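Local coordinates for protein CPn_0803/CP_1068/CPj0803/CpB0832 (Chlamydophila pneumoniae, PDB 3Q9D) that is of unknown function but, as a coiled-coil protein linked to the needle tip, probably takes part in chlamydial type III secretion, at residues 46-51 with 107-112; 95-100 with 123-128; 153-158 with 167-172. One frame throughout, in Å; residues are numbered along the deposited sequence. Where two conformers were deposited one is given.

Contact 1: residues 46-51 with 107-112; sequences LEDNVF and PQQKQA
The backbones of 46-51 and 107-112 come closest at two places one helical turn apart, Asp48 with Gln109 (CA to CA 6.8 Å) and Phe51 with Ala112 (CA to CA 6.9 Å), where the start of helix 48-61 lies beside the start of helix 107-133. Gln109 does most of the bridging. Its CG stands beside its own backbone N (chi1 -70°) and the chain then runs out extended, so the amide spans the gap between the helices and reaches the turn that leads into helix 48-61. There NE2 gives two hydrogen bonds: one to Leu46 O at 3.1 Å, the other to Asp48 OD1 at 3.0 Å. The bond to Leu46 is fairly straight and close to the amide plane of Gln109, yet its donor sits well above the carbonyl plane of Leu46. The bond to Asp48 is more bent; it meets OD1 on the anti side, with the carboxylate and amide planes turned 58° apart. Two acceptors on one nitrogen fix the rotation of the amide and tie the carbonyl of Leu46, in the loop leading to the helix, to the carboxylate of Asp48. The Phe51 ring packs obliquely against the Gln109 amide, CE2 lying 3.5 Å from Gln109 CD, with ring and amide planes inclined by 49°. Ala112 CB touches Phe51 CD1 at 4.2 Å, an apolar contact one turn on from the amide bonds. This is a surface contact between two helix beginnings in the helical part of the chain. Helix 86-98 backs it: Leu46 packs on Ile88 and Phe91, and the buried Phe51 on Met95.

Contact 2: residues 95-100 with 123-128; sequences MLINGK and PIRVAK
Ile124 of helix 107-133 meets the last turn of helix 86-98 with both branches. Its CD1 presses on Leu96 CB at 3.7 Å, and its CG2 touches Ile97 CG1 at 4.1 Å; the two isoleucine side chains cross at about a right angle. With CG1 beside the backbone N and CG2 anti to it (chi1 -68°), Ile124 divides its branches between the two neighbours. Ile124 CD1 also covers Leu96 O, at 3.9 Å; this buried carbonyl oxygen has no hydrogen-bond partner in the model. The polar part of the contact comes from Arg125. Its chain is bent at chi3 (75°), which swings the guanidinium back so that NH1 approaches Ile97 O at 2.6 Å, near the guanidinium plane. The bond is weak despite this short distance, because the angle at the hydrogen is only 119°. The nearby Asn98 amide is held within its own helix, where ND2 bonds to Glu94 OE1. Gly99, with positive phi, then takes the chain out of the helix. In the next shell, Phe74 of helix 70-82 packs on both Leu96 and Ile124, Leu58 covers Leu96 further, and Phe62 lies against Ile124. The end of helix 86-98 thus packs on the later part of helix 107-133 through Leu96, Ile97 and Ile124, with Arg125 at the exposed edge, as one helix-to-helix interface of the N-terminal helical bundle.

Contact 3: residues 153-158 with 167-172; sequences FLNRLA and LMTDVQ
Phe153 and Thr169 form an antiparallel hydrogen-bonded pair in which Phe153 N gives to Thr169 O at 2.9 Å and Thr169 N returns a bond to Phe153 O. Two residues on, Asn155 and Leu167 repeat the exchange: Asn155 N gives to Leu167 O at 2.8 Å, and Leu167 N to Asn155 O at the same distance. Between these pairs lies the non-hydrogen-bonded pair Leu154 and Met168, where Met168 CA makes a CA-H...O contact of 3.3 Å with Phe153 O. The backbone bonds of this pair go outward instead, those of Leu154 to Asp143 of strand 137-147 and those of Met168 to a neighbouring subunit, the third. The Asn155 side chain adds a second layer of bonding. With CG beside its backbone N (chi1 -53°), it folds over the ladder, and ND2 donates to Thr169 OG1 at 2.8 Å and to Leu167 O at 3.0 Å. The threonine oxygen lies in the Asn155 amide plane. Leu167 O thus takes two donors, Asn155 N and ND2, which arrive from opposite faces of its carbonyl plane. The amide oxygen OD1 is satisfied by Ser142 OG of strand 137-147, so every polar atom of this buried amide's head is used; Thr169 OG1 also has a weak bond to Thr174 OG1. On the other face, Met168 bends at chi2 and chi3 to lay SD beside Leu154, 3.8 Å from its CG. Asp170 caps the following helix through OD1 to Asn173 N, while OD2 forms a salt bridge with Arg150. The hairpin of strands 150-159 and 164-170 belongs to a three-stranded antiparallel sheet. Strand 137-147 flanks 150-159, placing Met144 against Phe153, and helix 171-190 follows directly. The third subunit also packs its Ile137 on Leu167.

Contacts 1 and 2 share helix 107-133, the first at its beginning and the second further along, and their segments alternate along the chain. Their centres are 19 Å apart, yet they touch: Phe51 CE1 of contact 1 lies 4.1 Å from Met95 CE, a packing touch through a residue that belongs to segment 95-100 but does not meet 123-128. Contact 3 follows later in the chain, on the opposite side of its centre, about 51 Å from contact 1 and 35 Å from contact 2 between centres. Contacts 2 and 3 come no nearer than about 12 Å between nearest atoms, but the second subunit reaches both, whereas contact 1 meets no other chain of the assembly.

Contact 1: residues 46-51 with 107-112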
ATOM      1  N   LEU A  46     -36.758  23.542   9.456  1.00 59.59           N
ATOM      2  CA  LEU A  46     -35.458  23.611   8.801  1.00 52.46           C
ATOM      3  C   LEU A  46     -35.399  24.719   7.746  1.00 47.05           C
ATOM      4  O   LEU A  46     -36.330  24.890   6.968  1.00 45.41           O
ATOM      5  CB  LEU A  46     -35.156  22.277   8.127  1.00 52.49           C
ATOM      6  CG  LEU A  46     -35.140  21.030   9.000  1.00 59.08           C
ATOM      7  CD1 LEU A  46     -35.363  19.809   8.135  1.00 60.42           C
ATOM      8  CD2 LEU A  46     -33.828  20.928   9.764  1.00 58.99           C
ATOM      9  N   GLU A  47     -34.288  25.446   7.697  1.00 47.77           N
ATOM     10  CA  GLU A  47     -34.054  26.425   6.636  1.00 48.03           C
ATOM     11  C   GLU A  47     -33.450  25.720   5.416  1.00 48.64           C
ATOM     12  O   GLU A  47     -32.742  24.726   5.582  1.00 40.74           O
ATOM     13  CB  GLU A  47     -33.123  27.531   7.139  1.00 57.58           C
ATOM     14  CG  GLU A  47     -31.836  27.029   7.823  1.00 71.70           C
ATOM     15  CD  GLU A  47     -32.003  26.707   9.318  1.00 78.37           C
ATOM     16  OE1 GLU A  47     -32.904  25.918   9.694  1.00 73.40           O
ATOM     17  OE2 GLU A  47     -31.211  27.249  10.122  1.00 80.39           O
ATOM     18  N   ASP A  48     -33.723  26.222   4.207  1.00 45.62           N
ATOM     19  CA  ASP A  48     -33.177  25.634   2.974  1.00 48.99           C
ATOM     20  C   ASP A  48     -31.670  25.539   3.080  1.00 55.24           C
ATOM     21  O   ASP A  48     -31.023  24.671   2.466  1.00 53.76           O
ATOM     22  CB  ASP A  48     -33.507  26.483   1.737  1.00 56.21           C
ATOM     23  CG  ASP A  48     -34.955  26.336   1.279  1.00 62.33           C
ATOM     24  OD1 ASP A  48     -35.636  25.390   1.736  1.00 64.04           O
ATOM     25  OD2 ASP A  48     -35.405  27.161   0.443  1.00 59.44           O
ATOM     26  N   ASN A  49     -31.103  26.455   3.853  1.00 49.61           N
ATOM     27  CA  ASN A  49     -29.665  26.507   3.957  1.00 50.77           C
ATOM     28  C   ASN A  49     -29.088  25.200   4.509  1.00 38.69           C
ATOM     29  O   ASN A  49     -27.961  24.836   4.166  1.00 38.31           O
ATOM     30  CB  ASN A  49     -29.233  27.699   4.804  1.00 60.63           C
ATOM     31  CG  ASN A  49     -27.908  28.274   4.351  1.00 70.65           C
ATOM     32  OD1 ASN A  49     -27.573  28.232   3.163  1.00 71.87           O
ATOM     33  ND2 ASN A  49     -27.139  28.807   5.296  1.00 74.65           N
ATOM     34  N   VAL A  50     -29.862  24.491   5.337  1.00 30.86           N
ATOM     35  CA  VAL A  50     -29.388  23.264   5.976  0.70 32.84           C
ATOM     36  C   VAL A  50     -29.167  22.149   4.953  1.00 29.01           C
ATOM     37  O   VAL A  50     -28.190  21.418   5.023  1.00 30.06           O
ATOM     38  CB  VAL A  50     -30.361  22.770   7.078  0.70 37.92           C
ATOM     39  CG1 VAL A  50     -29.853  21.484   7.714  0.70 29.84           C
ATOM     40  CG2 VAL A  50     -30.553  23.846   8.138  0.70 40.84           C
ATOM     41  N   PHE A  51     -30.097  22.018   4.012  1.00 25.00           N
ATOM     42  CA  PHE A  51     -29.959  21.015   2.977  1.00 28.04           C
ATOM     43  C   PHE A  51     -28.745  21.324   2.130  1.00 28.81           C
ATOM     44  O   PHE A  51     -28.053  20.415   1.685  1.00 25.23           O
ATOM     45  CB  PHE A  51     -31.200  20.951   2.092  1.00 30.51           C
ATOM     46  CG  PHE A  51     -32.389  20.306   2.769  1.00 35.91           C
ATOM     47  CD1 PHE A  51     -32.641  18.951   2.611  1.00 35.03           C
ATOM     48  CD2 PHE A  51     -33.236  21.053   3.578  1.00 41.17           C
ATOM     49  CE1 PHE A  51     -33.722  18.355   3.237  1.00 35.16           C
ATOM     50  CE2 PHE A  51     -34.321  20.461   4.207  1.00 36.68           C
ATOM     51  CZ  PHE A  51     -34.559  19.108   4.034  1.00 31.76           C
ATOM     52  N   PRO A 107     -42.258  21.474  -1.217  1.00 33.71           N
ATOM     53  CA  PRO A 107     -41.766  20.888  -2.475  1.00 35.27           C
ATOM     54  C   PRO A 107     -40.265  21.084  -2.777  1.00 33.93           C
ATOM     55  O   PRO A 107     -39.605  20.118  -3.180  1.00 29.70           O
ATOM     56  CB  PRO A 107     -42.651  21.557  -3.531  1.00 37.81           C
ATOM     57  CG  PRO A 107     -43.964  21.792  -2.775  1.00 43.25           C
ATOM     58  CD  PRO A 107     -43.545  22.182  -1.391  1.00 36.85           C
ATOM     59  N   GLN A 108     -39.716  22.280  -2.583  1.00 32.77           N
ATOM     60  CA  GLN A 108     -38.288  22.467  -2.878  1.00 35.26           C
ATOM     61  C   GLN A 108     -37.379  21.660  -1.958  1.00 33.34           C
ATOM     62  O   GLN A 108     -36.341  21.149  -2.389  1.00 26.11           O
ATOM     63  CB  GLN A 108     -37.898  23.939  -2.871  1.00 40.30           C
ATOM     64  CG  GLN A 108     -38.517  24.704  -4.034  1.00 58.63           C
ATOM     65  CD  GLN A 108     -38.032  26.136  -4.131  1.00 71.41           C
ATOM     66  OE1 GLN A 108     -37.124  26.551  -3.407  1.00 78.12           O
ATOM     67  NE2 GLN A 108     -38.641  26.905  -5.031  1.00 75.28           N
ATOM     68  N   GLN A 109     -37.773  21.533  -0.699  1.00 24.85           N
ATOM     69  CA  GLN A 109     -37.000  20.730   0.235  1.00 30.85           C
ATOM     70  C   GLN A 109     -37.206  19.248  -0.029  1.00 29.84           C
ATOM     71  O   GLN A 109     -36.279  18.455   0.096  1.00 26.58           O
ATOM     72  CB  GLN A 109     -37.360  21.086   1.676  1.00 32.64           C
ATOM     73  CG  GLN A 109     -36.860  22.464   2.088  1.00 42.85           C
ATOM     74  CD  GLN A 109     -36.906  22.677   3.596  1.00 47.14           C
ATOM     75  OE1 GLN A 109     -37.609  21.967   4.311  1.00 42.41           O
ATOM     76  NE2 GLN A 109     -36.135  23.646   4.085  1.00 49.66           N
ATOM     77  N   LYS A 110     -38.423  18.866  -0.404  1.00 28.30           N
ATOM     78  CA  LYS A 110     -38.648  17.466  -0.725  1.00 24.12           C
ATOM     79  C   LYS A 110     -37.768  17.062  -1.904  1.00 22.69           C
ATOM     80  O   LYS A 110     -37.129  16.001  -1.871  1.00 26.64           O
ATOM     81  CB  LYS A 110     -40.118  17.173  -1.012  1.00 24.65           C
ATOM     82  CG  LYS A 110     -40.432  15.699  -1.128  1.00 29.26           C
ATOM     83  CD  LYS A 110     -41.933  15.478  -1.450  1.00 46.58           C
ATOM     84  CE  LYS A 110     -42.831  15.885  -0.286  1.00 46.44           C
ATOM     85  NZ  LYS A 110     -44.295  15.646  -0.577  1.00 47.20           N
ATOM     86  N   GLN A 111     -37.720  17.900  -2.941  1.00 27.36           N
ATOM     87  CA  GLN A 111     -36.826  17.641  -4.073  1.00 28.13           C
ATOM     88  C   GLN A 111     -35.355  17.506  -3.666  1.00 27.52           C
ATOM     89  O   GLN A 111     -34.619  16.644  -4.183  1.00 24.51           O
ATOM     90  CB  GLN A 111     -36.959  18.734  -5.140  1.00 38.09           C
ATOM     91  CG  GLN A 111     -38.256  18.702  -5.926  1.00 52.44           C
ATOM     92  CD  GLN A 111     -38.241  19.696  -7.081  1.00 74.37           C
ATOM     93  OE1 GLN A 111     -37.422  20.620  -7.108  1.00 79.64           O
ATOM     94  NE2 GLN A 111     -39.136  19.502  -8.046  1.00 81.19           N
ATOM     95  N   ALA A 112     -34.912  18.365  -2.755  1.00 24.23           N
ATOM     96  CA  ALA A 112     -33.521  18.301  -2.312  1.00 26.76           C
ATOM     97  C   ALA A 112     -33.272  17.009  -1.532  1.00 19.78           C
ATOM     98  O   ALA A 112     -32.230  16.387  -1.693  1.00 23.60           O
ATOM     99  CB  ALA A 112     -33.149  19.529  -1.473  1.00 30.48           C
TER

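Contact 2: residues 95-100 with 123-128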
ATOM      1  N   MET A  95     -33.657   9.611   6.579  1.00 18.46           N
ATOM      2  CA  MET A  95     -33.605   9.997   5.172  1.00 19.56           C
ATOM      3  C   MET A  95     -32.429   9.331   4.436  1.00 19.77           C
ATOM      4  O   MET A  95     -32.612   8.660   3.402  1.00 22.82           O
ATOM      5  CB  MET A  95     -33.480  11.521   5.047  1.00 21.93           C
ATOM      6  CG  MET A  95     -33.246  11.991   3.614  1.00 18.15           C
ATOM      7  SD  MET A  95     -32.672  13.706   3.482  1.00 25.54           S
ATOM      8  CE  MET A  95     -33.861  14.519   4.547  1.00 31.94           C
ATOM      9  N   LEU A  96     -31.224   9.506   4.977  1.00 18.84           N
ATOM     10  CA  LEU A  96     -29.980   9.138   4.269  1.00 21.21           C
ATOM     11  C   LEU A  96     -29.525   7.687   4.461  1.00 28.37           C
ATOM     12  O   LEU A  96     -28.851   7.126   3.600  1.00 23.61           O
ATOM     13  CB  LEU A  96     -28.847  10.092   4.659  1.00 19.55           C
ATOM     14  CG  LEU A  96     -29.102  11.551   4.266  1.00 21.39           C
ATOM     15  CD1 LEU A  96     -28.018  12.453   4.831  1.00 22.43           C
ATOM     16  CD2 LEU A  96     -29.170  11.676   2.753  1.00 22.24           C
ATOM     17  N   ILE A  97     -29.875   7.093   5.596  1.00 22.23           N
ATOM     18  CA  ILE A  97     -29.561   5.683   5.825  1.00 25.96           C
ATOM     19  C   ILE A  97     -30.691   4.790   5.305  1.00 34.59           C
ATOM     20  O   ILE A  97     -30.436   3.800   4.617  1.00 31.87           O
ATOM     21  CB  ILE A  97     -29.289   5.394   7.315  1.00 26.89           C
ATOM     22  CG1 ILE A  97     -27.995   6.084   7.769  1.00 20.41           C
ATOM     23  CG2 ILE A  97     -29.179   3.908   7.564  1.00 34.87           C
ATOM     24  CD1 ILE A  97     -27.799   6.040   9.310  1.00 23.53           C
ATOM     25  N   ASN A  98     -31.940   5.166   5.594  1.00 31.51           N
ATOM     26  CA  ASN A  98     -33.101   4.349   5.215  1.00 32.17           C
ATOM     27  C   ASN A  98     -33.890   4.807   3.978  1.00 31.69           C
ATOM     28  O   ASN A  98     -34.811   4.123   3.565  1.00 32.51           O
ATOM     29  CB  ASN A  98     -34.065   4.207   6.402  1.00 31.60           C
ATOM     30  CG  ASN A  98     -33.441   3.453   7.552  1.00 40.10           C
ATOM     31  OD1 ASN A  98     -32.553   2.635   7.336  1.00 41.99           O
ATOM     32  ND2 ASN A  98     -33.887   3.727   8.780  1.00 40.96           N
ATOM     33  N   GLY A  99     -33.545   5.958   3.406  1.00 30.04           N
ATOM     34  CA  GLY A  99     -34.299   6.516   2.289  1.00 26.54           C
ATOM     35  C   GLY A  99     -35.740   6.911   2.626  1.00 28.28           C
ATOM     36  O   GLY A  99     -36.597   7.025   1.735  1.00 29.38           O
ATOM     37  N   LYS A 100     -36.013   7.133   3.910  1.00 25.56           N
ATOM     38  CA  LYS A 100     -37.382   7.395   4.381  1.00 31.11           C
ATOM     39  C   LYS A 100     -37.528   8.822   4.894  1.00 28.30           C
ATOM     40  O   LYS A 100     -36.658   9.325   5.623  1.00 27.42           O
ATOM     41  CB  LYS A 100     -37.740   6.381   5.477  1.00 46.58           C
ATOM     42  CG  LYS A 100     -39.030   6.652   6.251  1.00 59.02           C
ATOM     43  CD  LYS A 100     -40.264   6.675   5.347  1.00 72.40           C
ATOM     44  CE  LYS A 100     -41.544   6.315   6.115  1.00 74.65           C
ATOM     45  NZ  LYS A 100     -41.774   7.165   7.322  1.00 75.03           N
ATOM     46  N   PRO A 123     -23.754   5.045  -1.072  1.00 14.61           N
ATOM     47  CA  PRO A 123     -22.390   5.220  -0.565  1.00 19.75           C
ATOM     48  C   PRO A 123     -22.357   5.178   0.972  1.00 20.28           C
ATOM     49  O   PRO A 123     -21.401   4.659   1.557  1.00 17.06           O
ATOM     50  CB  PRO A 123     -22.011   6.608  -1.075  1.00 21.28           C
ATOM     51  CG  PRO A 123     -22.803   6.752  -2.355  1.00 24.86           C
ATOM     52  CD  PRO A 123     -24.114   6.074  -2.068  1.00 20.30           C
ATOM     53  N   ILE A 124     -23.386   5.732   1.614  1.00 14.57           N
ATOM     54  CA  ILE A 124     -23.499   5.640   3.084  1.00 18.97           C
ATOM     55  C   ILE A 124     -23.685   4.199   3.571  1.00 19.08           C
ATOM     56  O   ILE A 124     -23.066   3.771   4.556  1.00 16.79           O
ATOM     57  CB  ILE A 124     -24.637   6.547   3.641  1.00 20.02           C
ATOM     58  CG1 ILE A 124     -24.254   8.027   3.454  1.00 19.25           C
ATOM     59  CG2 ILE A 124     -24.923   6.209   5.123  1.00 17.84           C
ATOM     60  CD1 ILE A 124     -25.468   9.000   3.525  1.00 21.11           C
ATOM     61  N   ARG A 125     -24.550   3.454   2.891  1.00 20.62           N
ATOM     62  CA  ARG A 125     -24.729   2.033   3.197  1.00 21.28           C
ATOM     63  C   ARG A 125     -23.455   1.221   2.956  1.00 20.48           C
ATOM     64  O   ARG A 125     -23.148   0.299   3.719  1.00 22.04           O
ATOM     65  CB  ARG A 125     -25.910   1.469   2.406  1.00 18.50           C
ATOM     66  CG  ARG A 125     -27.189   2.238   2.775  1.00 44.43           C
ATOM     67  CD  ARG A 125     -28.414   1.848   1.931  1.00 54.69           C
ATOM     68  NE  ARG A 125     -28.975   0.555   2.308  1.00 55.46           N
ATOM     69  CZ  ARG A 125     -29.598   0.315   3.460  1.00 72.51           C
ATOM     70  NH1 ARG A 125     -29.724   1.278   4.369  1.00 70.30           N
ATOM     71  NH2 ARG A 125     -30.086  -0.895   3.713  1.00 78.80           N
ATOM     72  N   VAL A 126     -22.717   1.557   1.905  1.00 16.36           N
ATOM     73  CA  VAL A 126     -21.419   0.926   1.677  1.00 13.09           C
ATOM     74  C   VAL A 126     -20.423   1.308   2.768  1.00 14.05           C
ATOM     75  O   VAL A 126     -19.701   0.441   3.262  1.00 18.33           O
ATOM     76  CB  VAL A 126     -20.872   1.223   0.286  1.00 18.40           C
ATOM     77  CG1 VAL A 126     -19.401   0.752   0.179  1.00 16.39           C
ATOM     78  CG2 VAL A 126     -21.750   0.524  -0.759  1.00 18.19           C
ATOM     79  N   ALA A 127     -20.395   2.585   3.174  1.00 14.79           N
ATOM     80  CA  ALA A 127     -19.547   2.978   4.319  1.00 18.28           C
ATOM     81  C   ALA A 127     -19.896   2.182   5.572  1.00 20.16           C
ATOM     82  O   ALA A 127     -19.016   1.741   6.312  1.00 21.42           O
ATOM     83  CB  ALA A 127     -19.656   4.479   4.608  1.00 12.95           C
ATOM     84  N   LYS A 128     -21.189   2.018   5.829  1.00 19.72           N
ATOM     85  CA  LYS A 128     -21.628   1.257   6.999  1.00 22.15           C
ATOM     86  C   LYS A 128     -21.217  -0.216   6.857  1.00 21.28           C
ATOM     87  O   LYS A 128     -20.737  -0.820   7.808  1.00 27.07           O
ATOM     88  CB  LYS A 128     -23.145   1.378   7.170  1.00 27.09           C
ATOM     89  CG  LYS A 128     -23.670   0.858   8.515  1.00 31.20           C
ATOM     90  CD  LYS A 128     -25.153   1.237   8.668  1.00 41.37           C
ATOM     91  CE  LYS A 128     -25.692   0.865  10.038  1.00 49.39           C
ATOM     92  NZ  LYS A 128     -26.718   1.835  10.529  1.00 56.44           N
TER

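Contact 3: residues 153-158 with 167-172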
ATOM      1  N   PHE A 153      -2.854 -19.490 -13.264  1.00 18.77           N
ATOM      2  CA  PHE A 153      -3.999 -18.607 -13.126  1.00 18.07           C
ATOM      3  C   PHE A 153      -3.568 -17.320 -12.481  1.00 28.20           C
ATOM      4  O   PHE A 153      -2.900 -17.340 -11.444  1.00 19.32           O
ATOM      5  CB  PHE A 153      -5.064 -19.274 -12.260  1.00 19.40           C
ATOM      6  CG  PHE A 153      -5.623 -20.523 -12.868  1.00 23.94           C
ATOM      7  CD1 PHE A 153      -6.674 -20.455 -13.780  1.00 32.19           C
ATOM      8  CD2 PHE A 153      -5.097 -21.758 -12.545  1.00 26.36           C
ATOM      9  CE1 PHE A 153      -7.194 -21.609 -14.353  1.00 28.10           C
ATOM     10  CE2 PHE A 153      -5.616 -22.923 -13.123  1.00 28.11           C
ATOM     11  CZ  PHE A 153      -6.651 -22.840 -14.023  1.00 26.79           C
ATOM     12  N   LEU A 154      -3.932 -16.203 -13.101  1.00 19.29           N
ATOM     13  CA  LEU A 154      -3.783 -14.897 -12.464  1.00 19.03           C
ATOM     14  C   LEU A 154      -5.092 -14.604 -11.734  1.00 19.73           C
ATOM     15  O   LEU A 154      -6.116 -14.289 -12.355  1.00 20.90           O
ATOM     16  CB  LEU A 154      -3.493 -13.818 -13.519  1.00 20.96           C
ATOM     17  CG  LEU A 154      -3.170 -12.386 -13.064  1.00 26.16           C
ATOM     18  CD1 LEU A 154      -2.771 -11.552 -14.278  1.00 34.60           C
ATOM     19  CD2 LEU A 154      -4.350 -11.717 -12.335  1.00 23.70           C
ATOM     20  N   ASN A 155      -5.074 -14.763 -10.418  1.00 16.24           N
ATOM     21  CA  ASN A 155      -6.277 -14.553  -9.616  1.00 17.52           C
ATOM     22  C   ASN A 155      -6.293 -13.162  -9.027  1.00 17.98           C
ATOM     23  O   ASN A 155      -5.249 -12.649  -8.620  1.00 17.23           O
ATOM     24  CB  ASN A 155      -6.345 -15.581  -8.494  1.00 15.09           C
ATOM     25  CG  ASN A 155      -6.221 -16.993  -9.016  1.00 24.05           C
ATOM     26  OD1 ASN A 155      -7.148 -17.515  -9.635  1.00 21.27           O
ATOM     27  ND2 ASN A 155      -5.060 -17.604  -8.810  1.00 22.17           N
ATOM     28  N   ARG A 156      -7.475 -12.554  -8.975  1.00 14.78           N
ATOM     29  CA  ARG A 156      -7.616 -11.281  -8.286  1.00 16.62           C
ATOM     30  C   ARG A 156      -8.696 -11.387  -7.224  1.00 19.76           C
ATOM     31  O   ARG A 156      -9.825 -11.704  -7.538  1.00 19.08           O
ATOM     32  CB  ARG A 156      -7.962 -10.163  -9.292  1.00 14.64           C
ATOM     33  CG  ARG A 156      -6.805  -9.797 -10.199  1.00 22.91           C
ATOM     34  CD  ARG A 156      -7.266  -8.806 -11.283  1.00 23.63           C
ATOM     35  NE  ARG A 156      -6.270  -8.662 -12.338  1.00 28.46           N
ATOM     36  CZ  ARG A 156      -5.144  -7.962 -12.199  1.00 24.21           C
ATOM     37  NH1 ARG A 156      -4.872  -7.350 -11.047  1.00 19.27           N
ATOM     38  NH2 ARG A 156      -4.288  -7.889 -13.210  1.00 25.70           N
ATOM     39  N   LEU A 157      -8.334 -11.120  -5.973  1.00 15.65           N
ATOM     40  CA  LEU A 157      -9.146 -11.158  -4.763  0.51 17.10           C
ATOM     41  C   LEU A 157      -9.680  -9.772  -4.416  1.00 20.31           C
ATOM     42  O   LEU A 157      -8.795  -8.917  -4.380  1.00 23.51           O
ATOM     43  CB  LEU A 157      -8.337 -11.718  -3.593  0.51 20.76           C
ATOM     44  CG  LEU A 157      -8.007 -13.211  -3.649  0.51 25.37           C
ATOM     45  CD1 LEU A 157      -9.249 -14.047  -3.377  0.51 26.05           C
ATOM     46  CD2 LEU A 157      -7.394 -13.576  -4.992  0.51 17.55           C
ATOM     47  N   ALA A 158     -10.977  -9.469  -4.362  1.00 16.17           N
ATOM     48  CA  ALA A 158     -11.431  -8.119  -4.031  1.00 14.61           C
ATOM     49  C   ALA A 158     -12.235  -8.233  -2.766  1.00 15.15           C
ATOM     50  O   ALA A 158     -13.064  -9.142  -2.638  1.00 19.10           O
ATOM     51  CB  ALA A 158     -12.310  -7.537  -5.174  1.00 14.83           C
ATOM     52  N   LEU A 167      -2.923 -12.729  -7.085  1.00 20.02           N
ATOM     53  CA  LEU A 167      -2.261 -13.937  -6.626  1.00 18.67           C
ATOM     54  C   LEU A 167      -2.138 -14.938  -7.775  1.00 18.57           C
ATOM     55  O   LEU A 167      -3.143 -15.287  -8.393  1.00 22.51           O
ATOM     56  CB  LEU A 167      -3.074 -14.537  -5.469  1.00 22.42           C
ATOM     57  CG  LEU A 167      -2.484 -15.722  -4.711  1.00 24.54           C
ATOM     58  CD1 LEU A 167      -1.234 -15.289  -3.917  1.00 22.23           C
ATOM     59  CD2 LEU A 167      -3.546 -16.285  -3.778  1.00 26.87           C
ATOM     60  N   MET A 168      -0.915 -15.383  -8.086  1.00 17.44           N
ATOM     61  CA  MET A 168      -0.724 -16.407  -9.135  1.00 16.93           C
ATOM     62  C   MET A 168      -0.782 -17.791  -8.495  1.00 17.18           C
ATOM     63  O   MET A 168      -0.301 -17.984  -7.370  1.00 19.88           O
ATOM     64  CB  MET A 168       0.633 -16.250  -9.881  1.00 13.13           C
ATOM     65  CG  MET A 168       0.941 -14.841 -10.395  1.00 24.15           C
ATOM     66  SD  MET A 168      -0.179 -14.285 -11.691  1.00 33.20           S
ATOM     67  CE  MET A 168       0.110 -15.525 -12.955  1.00 37.07           C
ATOM     68  N   THR A 169      -1.360 -18.761  -9.209  1.00 18.69           N
ATOM     69  CA  THR A 169      -1.408 -20.146  -8.739  1.00 18.19           C
ATOM     70  C   THR A 169      -1.188 -21.064  -9.923  1.00 20.84           C
ATOM     71  O   THR A 169      -1.684 -20.794 -11.016  1.00 25.57           O
ATOM     72  CB  THR A 169      -2.790 -20.504  -8.112  1.00 23.85           C
ATOM     73  OG1 THR A 169      -3.848 -20.162  -9.032  1.00 22.07           O
ATOM     74  CG2 THR A 169      -3.020 -19.773  -6.779  1.00 22.30           C
ATOM     75  N   ASP A 170      -0.460 -22.157  -9.726  1.00 21.82           N
ATOM     76  CA  ASP A 170      -0.437 -23.177 -10.765  1.00 23.32           C
ATOM     77  C   ASP A 170      -1.470 -24.223 -10.359  1.00 27.32           C
ATOM     78  O   ASP A 170      -2.177 -24.034  -9.380  1.00 19.91           O
ATOM     79  CB  ASP A 170       0.966 -23.775 -10.972  1.00 23.99           C
ATOM     80  CG  ASP A 170       1.508 -24.455  -9.729  1.00 34.75           C
ATOM     81  OD1 ASP A 170       0.722 -24.694  -8.784  1.00 31.93           O
ATOM     82  OD2 ASP A 170       2.718 -24.779  -9.707  1.00 39.89           O
ATOM     83  N   VAL A 171      -1.556 -25.331 -11.085  1.00 21.33           N
ATOM     84  CA  VAL A 171      -2.623 -26.283 -10.826  1.00 24.75           C
ATOM     85  C   VAL A 171      -2.463 -26.968  -9.460  1.00 28.50           C
ATOM     86  O   VAL A 171      -3.443 -27.223  -8.749  1.00 23.75           O
ATOM     87  CB  VAL A 171      -2.709 -27.322 -11.968  1.00 28.94           C
ATOM     88  CG1 VAL A 171      -3.322 -28.592 -11.482  1.00 34.56           C
ATOM     89  CG2 VAL A 171      -3.497 -26.758 -13.127  1.00 25.58           C
ATOM     90  N   GLN A 172      -1.228 -27.272  -9.090  1.00 20.27           N
ATOM     91  CA  GLN A 172      -0.998 -27.840  -7.780  1.00 25.00           C
ATOM     92  C   GLN A 172      -1.334 -26.863  -6.639  1.00 26.48           C
ATOM     93  O   GLN A 172      -1.958 -27.268  -5.656  1.00 20.56           O
ATOM     94  CB  GLN A 172       0.446 -28.291  -7.632  1.00 27.94           C
ATOM     95  CG  GLN A 172       0.679 -28.994  -6.310  1.00 37.81           C
ATOM     96  CD  GLN A 172       2.093 -29.486  -6.172  1.00 57.42           C
ATOM     97  OE1 GLN A 172       3.043 -28.808  -6.582  1.00 61.09           O
ATOM     98  NE2 GLN A 172       2.249 -30.678  -5.604  1.00 66.13           N
TER